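Local coordinates for xyloglucan-specific endo-beta-1,4-glucanase (PDB 4W88), which catalyses endo-hydrolysis of beta-1,4-glucosidic bonds in xyloglucan, using a family 5 glycoside hydrolase TIM barrel, at residues Asp48-Asp52 / Arg53-Ala57; Leu318-Arg321 / Ser322-Lys325. The protein carries 1 engineered substitution. All blocks are in the same frame, centred on the assembly; numbering follows the deposited sequence.

Interaction 1: residues Asp48-Asp52 / Arg53-Ala57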
# COMPACT_ATOMS: atom_id res chain seq x y z
N ASP A 48 18.69 0.32 -2.78
CA ASP A 48 19.44 1.28 -3.60
C ASP A 48 19.05 1.24 -5.06
O ASP A 48 18.89 2.25 -5.75
CB ASP A 48 20.95 1.04 -3.56
CG ASP A 48 21.62 1.23 -2.24
OD1 ASP A 48 21.07 1.84 -1.28
OD2 ASP A 48 22.79 0.69 -2.17
N THR A 49 18.88 0.03 -5.57
CA THR A 49 18.64 -0.17 -7.00
C THR A 49 17.28 0.41 -7.38
O THR A 49 17.11 1.03 -8.45
CB THR A 49 18.71 -1.68 -7.33
OG1 THR A 49 19.97 -2.21 -6.93
CG2 THR A 49 18.51 -1.97 -8.78
N VAL A 50 16.30 0.17 -6.51
CA VAL A 50 14.96 0.78 -6.67
C VAL A 50 15.06 2.33 -6.75
O VAL A 50 14.57 2.95 -7.70
CB VAL A 50 14.03 0.32 -5.50
CG1 VAL A 50 12.70 1.06 -5.50
CG2 VAL A 50 13.79 -1.21 -5.60
N ASN A 51 15.68 2.91 -5.73
CA ASN A 51 15.87 4.33 -5.64
C ASN A 51 16.59 4.90 -6.89
O ASN A 51 16.20 5.92 -7.49
CB ASN A 51 16.66 4.72 -4.39
CG ASN A 51 16.68 6.22 -4.16
OD1 ASN A 51 15.61 6.90 -4.12
ND2 ASN A 51 17.88 6.75 -3.98
N ASP A 52 17.66 4.22 -7.27
CA ASP A 52 18.50 4.73 -8.36
C ASP A 52 17.77 4.79 -9.69
O ASP A 52 18.09 5.63 -10.58
CB ASP A 52 19.74 3.85 -8.50
CG ASP A 52 20.75 4.00 -7.35
OD1 ASP A 52 20.74 5.01 -6.59
OD2 ASP A 52 21.62 3.06 -7.28
N ARG A 53 16.77 3.91 -9.85
CA ARG A 53 16.06 3.82 -11.17
C ARG A 53 15.09 4.95 -11.23
O ARG A 53 14.54 5.24 -12.28
CB ARG A 53 15.33 2.46 -11.28
CG ARG A 53 14.83 2.05 -12.67
CD ARG A 53 15.98 1.87 -13.68
NE ARG A 53 15.58 1.09 -14.83
CZ ARG A 53 14.96 1.58 -15.85
NH1 ARG A 53 14.64 2.86 -15.93
NH2 ARG A 53 14.57 0.76 -16.78
N GLY A 54 14.77 5.57 -10.09
CA GLY A 54 13.77 6.62 -10.08
C GLY A 54 12.57 6.46 -9.16
O GLY A 54 11.71 7.36 -9.08
N PHE A 55 12.46 5.30 -8.53
CA PHE A 55 11.41 5.08 -7.54
C PHE A 55 11.96 5.58 -6.22
O PHE A 55 12.63 4.84 -5.49
CB PHE A 55 11.07 3.62 -7.42
CG PHE A 55 10.49 2.97 -8.67
CD1 PHE A 55 9.12 3.02 -8.95
CD2 PHE A 55 11.30 2.18 -9.47
CE1 PHE A 55 8.62 2.31 -10.03
CE2 PHE A 55 10.78 1.47 -10.54
CZ PHE A 55 9.46 1.56 -10.85
N ASN A 56 11.68 6.86 -5.93
CA ASN A 56 12.25 7.46 -4.70
C ASN A 56 11.36 7.28 -3.45
O ASN A 56 11.59 7.89 -2.41
CB ASN A 56 12.64 8.93 -4.87
CG ASN A 56 11.46 9.82 -5.08
OD1 ASN A 56 10.47 9.45 -5.72
ND2 ASN A 56 11.54 11.02 -4.49
N ALA A 57 10.33 6.48 -3.59
CA ALA A 57 9.42 6.16 -2.51
C ALA A 57 9.23 4.67 -2.53
O ALA A 57 9.11 4.03 -3.61
CB ALA A 57 8.10 6.88 -2.73
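Val50 and Phe55 meet on the buried side of a Schellman motif that brings helix 44-53 to an end and turns the chain toward strand 57-60. Val50 CG1, anti to its own backbone nitrogen (chi1 172°), lies 3.6 Å from Phe55 CB, the two side chains crossing at about a right angle, and Val50 O sits at the edge of the ring, in its plane. Gly54 N bonds to Asn51 O at 3.0 Å, while Phe55 N reaches back to Val50 O at 3.3 Å. Val50 O also accepts from Arg53 N, which approaches from the other face of the carbonyl plane. Gly54 has a positive phi of 123°, at which a CB would jam against the preceding carbonyl oxygen, so glycine suits the turn.

The outer side is looser. Asn51 OD1 rests 3.5 Å from Asn56 CA, the two amides nearly coplanar but not bonded to each other; Asn56 turns its amide to Asn13 and Asn11. Asp52 is exposed to solvent. Chemically, the stop is a double one: backbone N-H groups bond the carbonyls of Val50 and Asn51, and Val50 and Phe55 bring apolar carbon together on the buried flank, where helix 329-336 also packs on the phenylalanine.

Interaction 2: residues Leu318-Arg321 / Ser322-Lys325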
# COMPACT_ATOMS: atom_id res chain seq x y z
N LEU A 318 9.19 -6.53 -11.32
CA LEU A 318 9.91 -5.52 -12.11
C LEU A 318 11.40 -5.58 -11.88
O LEU A 318 12.18 -5.55 -12.86
CB LEU A 318 9.38 -4.11 -11.94
CG LEU A 318 7.91 -3.90 -12.20
CD1 LEU A 318 7.42 -2.51 -11.77
CD2 LEU A 318 7.65 -4.07 -13.70
N LEU A 319 11.78 -5.62 -10.61
CA LEU A 319 13.17 -5.76 -10.20
C LEU A 319 13.54 -7.23 -9.98
O LEU A 319 12.98 -7.89 -9.13
CB LEU A 319 13.48 -4.93 -8.98
CG LEU A 319 14.91 -5.11 -8.43
CD1 LEU A 319 15.94 -4.68 -9.53
CD2 LEU A 319 15.07 -4.36 -7.10
N ASN A 320 14.49 -7.73 -10.77
CA ASN A 320 15.08 -9.05 -10.51
C ASN A 320 16.05 -8.88 -9.34
O ASN A 320 17.19 -8.41 -9.51
CB ASN A 320 15.76 -9.65 -11.73
CG ASN A 320 16.30 -11.04 -11.46
OD1 ASN A 320 16.59 -11.40 -10.30
ND2 ASN A 320 16.48 -11.80 -12.50
N ARG A 321 15.57 -9.18 -8.14
CA ARG A 321 16.32 -8.77 -6.95
C ARG A 321 17.67 -9.49 -6.80
O ARG A 321 18.65 -8.89 -6.32
CB ARG A 321 15.46 -9.02 -5.72
CG ARG A 321 14.19 -8.22 -5.66
CD ARG A 321 13.42 -8.46 -4.39
NE ARG A 321 12.07 -7.94 -4.54
CZ ARG A 321 11.14 -8.15 -3.62
NH1 ARG A 321 11.48 -8.74 -2.49
NH2 ARG A 321 9.88 -7.85 -3.85
N SER A 322 17.73 -10.72 -7.31
CA SER A 322 18.98 -11.48 -7.17
C SER A 322 20.07 -10.98 -8.10
O SER A 322 21.23 -11.16 -7.78
CB SER A 322 18.79 -12.97 -7.40
OG SER A 322 17.99 -13.48 -6.37
N LEU A 323 19.69 -10.43 -9.24
CA LEU A 323 20.63 -9.95 -10.22
C LEU A 323 20.86 -8.44 -10.15
O LEU A 323 21.77 -7.92 -10.79
CB LEU A 323 20.15 -10.30 -11.63
CG LEU A 323 20.09 -11.78 -11.87
CD1 LEU A 323 19.86 -12.04 -13.34
CD2 LEU A 323 21.39 -12.43 -11.43
N LEU A 324 19.98 -7.77 -9.42
CA LEU A 324 19.96 -6.29 -9.39
C LEU A 324 19.85 -5.72 -10.80
O LEU A 324 20.49 -4.68 -11.12
CB LEU A 324 21.20 -5.71 -8.64
CG LEU A 324 21.35 -6.20 -7.19
CD1 LEU A 324 22.57 -5.60 -6.56
CD2 LEU A 324 20.10 -5.81 -6.37
N LYS A 325 18.99 -6.35 -11.59
CA LYS A 325 18.67 -5.89 -12.94
C LYS A 325 17.14 -5.94 -13.08
O LYS A 325 16.50 -6.71 -12.42
CB LYS A 325 19.33 -6.82 -14.01
CG LYS A 325 20.86 -6.92 -14.00
CD LYS A 325 21.58 -5.56 -13.97
CE LYS A 325 23.06 -5.65 -13.61
NZ LYS A 325 23.75 -6.36 -14.69
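Asn320 and Lys325 form an antiparallel hydrogen-bonded pair, with Asn320 N 2.8 Å from Lys325 O and nearly in line with that C=O bond, and their CA atoms 5.4 Å apart. They close a beta hairpin whose second strand carries a G1 beta bulge: Leu324 and Lys325 both face Asn320. Leu324 takes the first bulge position with a positive phi of 55°, a conformation more usual for glycine. Asn320 O draws three weak bonds, from the N-H groups of Leu323, Leu324 and Lys325, so the turn gathers round one carbonyl.

The asparagine side chain adds a second acceptor. Its CG stands opposite the backbone nitrogen across the CA-CB bond (chi1 -177°), which carries OD1 over the turn to weak bonds with Ser322 N at 3.3 Å and Leu323 N at 3.4 Å; the first has the form of an Asx turn. The other branch, ND2, lies 3.5 Å from Leu323 CD1, the leucine leaning across the amide on the exposed side. Were an alanine here, the N-H of Ser322 would probably be left without its side-chain acceptor and Leu323 without the amide it rests on, making the turn freer to flex.

Leu319 is buried, its CD1 packing against Lys325 O, whereas the lysine side chain runs out into solvent, where a charged end is at ease. The Arg321 side chain is extended from CG to NE, and its guanidinium group bonds to Thr21 OG1 and Gly19 O, tying the hairpin to the chain just after barrel strand 15-18. Leu324, partly exposed, folds back over the turn, and its CD2 methyl comes to 3.4 Å from Arg321 O.

In the fold
From the N terminus, the chain first meets interaction 1, where the bend after helix 44-53 leads into barrel strand 57-60. Most of the barrel follows before interaction 2, which closes the small hairpin between the last barrel strand, 300-305, and helix 329-336. The two are therefore in series, neither enclosing nor crossing the other, yet they touch in space: Thr49 and Val50 pack on Leu319, and Thr49 also meets Leu324. Helix 44-53 thus lies against the hairpin. Where helix 44-53 gives way to the bend, Arg53 forms salt bridges with Asp329 and Asp333, so this early part of the chain is joined to both the hairpin and the closing helix.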